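Side-chain contacts in serpin-12 (Manduca sexta, PDB 6CJ7), which probably inhibits serine proteases as a member of the serpin family and controls the prophenoloxidase activation system in larval hemolymph: residues 233-238 with 258-263; 243-248 with 374-379. All coordinates share one frame; numbering follows the deposited sequence.

Contact 1: 233-238 with 258-263; sequences SLIVVL and ASFLDL
I235 meets the other segment with two separate branches. I235 CG2 reaches the edge of the F260 ring, close to the ring plane, at 4.0 Å from F260 CD2. I235 CD1 touches L261 CD2, also at 4.0 Å, and here the two side chains cross at about a right angle. The split follows from the first torsion: with CG1 anti to the carbonyl carbon (chi1 -59°), CG2 is directed to the aromatic ring while the extended CG1-CD1 arm runs to the leucine. The other methyl of L261, CD1, lies 4.0 Å from S233 OG, a plain van der Waals contact; the hydroxyl's polar partner is N366 OD1.

Around this first shell, strands 220-226 and 359-365 flank strand 232-239 in sheet B of the serpin fold. W364 packs on both I235 and L261, V222 lies against F260, and V224 touches S233 and L261. H215 meets the F260 ring edge-to-face. L261 itself belongs to the type I turn F260-L263, where the chain of helix 254-260 runs on. The chemistry is thus apolar adhesion: dispersion and the burial of apolar surface, without a hydrogen bond between the segments, hold 258-263 against the strand.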
# COMPACT_ATOMS: atom_id res chain seq x y z
N SER A 233 -5.35 -10.74 -6.58
CA SER A 233 -6.52 -10.29 -7.32
C SER A 233 -6.54 -8.77 -7.33
O SER A 233 -6.14 -8.13 -6.36
CB SER A 233 -7.84 -10.75 -6.68
OG SER A 233 -7.88 -12.16 -6.54
N LEU A 234 -7.02 -8.20 -8.43
CA LEU A 234 -7.43 -6.80 -8.44
C LEU A 234 -8.94 -6.78 -8.22
O LEU A 234 -9.70 -7.30 -9.05
CB LEU A 234 -7.05 -6.06 -9.72
CG LEU A 234 -7.13 -4.54 -9.57
CD1 LEU A 234 -5.98 -4.01 -8.71
CD2 LEU A 234 -7.16 -3.88 -10.95
N ILE A 235 -9.36 -6.21 -7.10
CA ILE A 235 -10.76 -6.10 -6.76
C ILE A 235 -11.17 -4.67 -7.11
O ILE A 235 -10.60 -3.71 -6.57
CB ILE A 235 -11.01 -6.43 -5.28
CG1 ILE A 235 -10.53 -7.86 -5.00
CG2 ILE A 235 -12.49 -6.26 -4.93
CD1 ILE A 235 -10.51 -8.22 -3.53
N VAL A 236 -12.09 -4.53 -8.05
CA VAL A 236 -12.50 -3.22 -8.55
C VAL A 236 -13.93 -2.98 -8.12
O VAL A 236 -14.80 -3.83 -8.32
CB VAL A 236 -12.35 -3.13 -10.08
CG1 VAL A 236 -12.72 -1.73 -10.57
CG2 VAL A 236 -10.94 -3.51 -10.50
N VAL A 237 -14.17 -1.82 -7.50
CA VAL A 237 -15.45 -1.52 -6.89
C VAL A 237 -15.92 -0.20 -7.46
O VAL A 237 -15.21 0.82 -7.38
CB VAL A 237 -15.34 -1.46 -5.35
CG1 VAL A 237 -16.72 -1.43 -4.73
CG2 VAL A 237 -14.54 -2.65 -4.83
N LEU A 238 -17.11 -0.21 -8.06
CA LEU A 238 -17.60 0.90 -8.86
C LEU A 238 -18.91 1.40 -8.27
O LEU A 238 -19.89 0.65 -8.22
CB LEU A 238 -17.80 0.44 -10.30
CG LEU A 238 -18.26 1.41 -11.37
CD1 LEU A 238 -17.24 2.49 -11.61
CD2 LEU A 238 -18.53 0.64 -12.67
N ALA A 258 -13.05 -9.11 1.67
CA ALA A 258 -12.69 -10.53 1.72
C ALA A 258 -13.82 -11.41 1.22
O ALA A 258 -13.58 -12.41 0.52
CB ALA A 258 -12.28 -10.92 3.14
N SER A 259 -15.07 -11.06 1.54
CA SER A 259 -16.22 -11.84 1.08
C SER A 259 -16.38 -11.81 -0.43
O SER A 259 -17.00 -12.72 -0.99
CB SER A 259 -17.51 -11.33 1.73
OG SER A 259 -18.03 -10.21 1.03
N PHE A 260 -15.86 -10.78 -1.11
CA PHE A 260 -15.99 -10.70 -2.56
C PHE A 260 -15.28 -11.86 -3.25
O PHE A 260 -15.66 -12.23 -4.37
CB PHE A 260 -15.45 -9.36 -3.06
CG PHE A 260 -16.23 -8.16 -2.58
CD1 PHE A 260 -17.55 -8.28 -2.17
CD2 PHE A 260 -15.63 -6.92 -2.55
CE1 PHE A 260 -18.25 -7.16 -1.72
CE2 PHE A 260 -16.32 -5.80 -2.10
CZ PHE A 260 -17.63 -5.92 -1.69
N LEU A 261 -14.26 -12.44 -2.61
CA LEU A 261 -13.59 -13.60 -3.18
C LEU A 261 -14.47 -14.84 -3.18
O LEU A 261 -14.11 -15.84 -3.81
CB LEU A 261 -12.28 -13.87 -2.42
CG LEU A 261 -11.10 -12.91 -2.60
CD1 LEU A 261 -10.93 -12.49 -4.05
CD2 LEU A 261 -11.22 -11.68 -1.70
N ASP A 262 -15.61 -14.81 -2.49
CA ASP A 262 -16.56 -15.92 -2.48
C ASP A 262 -17.72 -15.71 -3.44
O ASP A 262 -18.63 -16.55 -3.49
CB ASP A 262 -17.09 -16.15 -1.06
CG ASP A 262 -15.99 -16.52 -0.09
OD1 ASP A 262 -15.05 -17.23 -0.51
OD2 ASP A 262 -16.07 -16.11 1.08
N LEU A 263 -17.73 -14.61 -4.18
CA LEU A 263 -18.81 -14.35 -5.12
C LEU A 263 -18.79 -15.40 -6.23
O LEU A 263 -17.72 -15.82 -6.68
CB LEU A 263 -18.68 -12.96 -5.73
CG LEU A 263 -19.01 -11.77 -4.82
CD1 LEU A 263 -18.53 -10.48 -5.46
CD2 LEU A 263 -20.51 -11.74 -4.55

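Contact 2: 243-248 with 374-379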
# COMPACT_ATOMS: atom_id res chain seq x y z
N SER A 243 -24.59 6.91 -5.90
CA SER A 243 -23.57 7.09 -4.88
C SER A 243 -22.33 7.70 -5.51
O SER A 243 -22.32 8.09 -6.69
CB SER A 243 -23.27 5.76 -4.19
OG SER A 243 -22.40 5.96 -3.08
N ASN A 244 -21.26 7.79 -4.72
CA ASN A 244 -19.98 8.30 -5.17
C ASN A 244 -18.87 7.55 -4.45
O ASN A 244 -19.09 6.85 -3.46
CB ASN A 244 -19.87 9.81 -4.92
CG ASN A 244 -19.87 10.14 -3.45
OD1 ASN A 244 -18.84 10.03 -2.78
ND2 ASN A 244 -21.02 10.54 -2.94
N VAL A 245 -17.64 7.73 -4.96
CA VAL A 245 -16.53 6.88 -4.56
C VAL A 245 -16.07 7.14 -3.14
O VAL A 245 -15.55 6.24 -2.48
CB VAL A 245 -15.39 7.03 -5.59
CG1 VAL A 245 -14.79 8.43 -5.55
CG2 VAL A 245 -14.35 5.96 -5.40
N ASP A 246 -16.26 8.35 -2.62
CA ASP A 246 -15.83 8.59 -1.25
C ASP A 246 -16.83 8.06 -0.23
O ASP A 246 -16.42 7.54 0.81
CB ASP A 246 -15.54 10.08 -1.07
CG ASP A 246 -14.21 10.47 -1.69
OD1 ASP A 246 -13.18 9.85 -1.31
OD2 ASP A 246 -14.19 11.35 -2.58
N ALA A 247 -18.12 8.15 -0.53
CA ALA A 247 -19.13 7.44 0.27
C ALA A 247 -18.86 5.95 0.26
O ALA A 247 -18.90 5.29 1.31
CB ALA A 247 -20.53 7.74 -0.27
N LEU A 248 -18.59 5.40 -0.92
CA LEU A 248 -18.25 3.98 -1.03
C LEU A 248 -17.06 3.63 -0.15
O LEU A 248 -17.10 2.67 0.63
CB LEU A 248 -17.96 3.65 -2.49
CG LEU A 248 -17.34 2.28 -2.77
CD1 LEU A 248 -18.30 1.19 -2.35
CD2 LEU A 248 -16.97 2.16 -4.24
N MET A 374 -4.31 -0.04 -1.99
CA MET A 374 -5.62 0.57 -2.14
C MET A 374 -5.46 1.81 -3.02
O MET A 374 -4.53 2.59 -2.83
CB MET A 374 -6.25 0.94 -0.80
CG MET A 374 -6.57 -0.26 0.07
SD MET A 374 -7.35 0.21 1.61
CE MET A 374 -8.98 0.71 1.04
N ALA A 375 -6.35 1.96 -3.99
CA ALA A 375 -6.26 3.14 -4.85
C ALA A 375 -7.65 3.70 -5.08
O ALA A 375 -8.57 2.96 -5.43
CB ALA A 375 -5.60 2.83 -6.19
N ARG A 376 -7.78 5.00 -4.91
CA ARG A 376 -8.96 5.74 -5.35
C ARG A 376 -8.59 6.38 -6.68
O ARG A 376 -7.78 7.31 -6.74
CB ARG A 376 -9.37 6.77 -4.29
CG ARG A 376 -10.50 7.74 -4.72
CD ARG A 376 -10.84 8.67 -3.60
NE ARG A 376 -9.83 9.72 -3.54
CZ ARG A 376 -9.69 10.60 -2.56
NH1 ARG A 376 -10.52 10.57 -1.53
NH2 ARG A 376 -8.73 11.50 -2.62
N ILE A 377 -9.17 5.87 -7.76
CA ILE A 377 -8.84 6.32 -9.10
C ILE A 377 -9.87 7.37 -9.50
O ILE A 377 -10.99 7.05 -9.90
CB ILE A 377 -8.80 5.16 -10.10
CG1 ILE A 377 -7.91 4.04 -9.56
CG2 ILE A 377 -8.36 5.66 -11.47
CD1 ILE A 377 -6.44 4.30 -9.68
N MET A 378 -9.48 8.65 -9.37
CA MET A 378 -10.27 9.78 -9.84
C MET A 378 -10.00 10.12 -11.30
O MET A 378 -10.86 10.73 -11.94
CB MET A 378 -10.00 11.04 -9.01
CG MET A 378 -10.24 10.91 -7.53
SD MET A 378 -11.85 10.19 -7.04
CE MET A 378 -13.05 11.58 -7.24
N ASP A 379 -8.82 9.81 -11.80
CA ASP A 379 -8.41 10.22 -13.14
C ASP A 379 -7.33 9.26 -13.61
O ASP A 379 -6.16 9.42 -13.24
CB ASP A 379 -7.89 11.67 -13.13
CG ASP A 379 -7.56 12.19 -14.52
OD1 ASP A 379 -7.50 11.39 -15.47
OD2 ASP A 379 -7.35 13.43 -14.65
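R376 and D246 form a salt bridge where helix 245-251 of the serpin fold lies against strand 370-377 of sheet B. From CB the arginine runs extended, with CG anti to the backbone N (chi1 172°), and R376 CG passes 4.3 Å from V245 CG2. R376 CD comes within 3.5 Å of D246 OD1, and there the chain bends at chi3 (79°). The bend carries the guanidinium round so that R376 NH1 donates to D246 OD1 at 2.8 Å. The bond is not straight, 138° at the hydrogen; it meets the oxygen on the syn side, with the carboxylate and guanidinium planes nearly perpendicular, so a single oxygen rather than a two-pronged pairing makes the bridge. NH1 is also bonded to A29 O, and NH2 to the carbonyls of Q32 and G34. These bonds fix the rotation of the group and probably stabilise its charge in a buried setting.

N244 caps the helix, N244 OD1 accepting from A247 N at 3.0 Å and more weakly from D246 N, and so orders the turn that bears D246. Beside the bridge M378, bent at chi2 and chi3, folds back on V245, bringing M378 SD to 3.7 Å from V245 CG1.

In the fold
Both contacts set one element of the 245-260 helical region against sheet B, and they sit side by side, their centres about 15 Å apart and V237 CG1 touching L248 CD2 at 3.6 Å. Contact 1 holds the end of helix 254-260 to strand 232-239; it is buried and apolar. Contact 2 holds the start of helix 245-251 to strand 370-377; it is partly buried and adds to its hydrophobic packing a salt bridge between buried R376 and partly exposed D246. Strand 359-365 lies between the two sheet strands and serves both, through W364 in contact 1 and L360 in contact 2, while the helices themselves are consecutive in the chain.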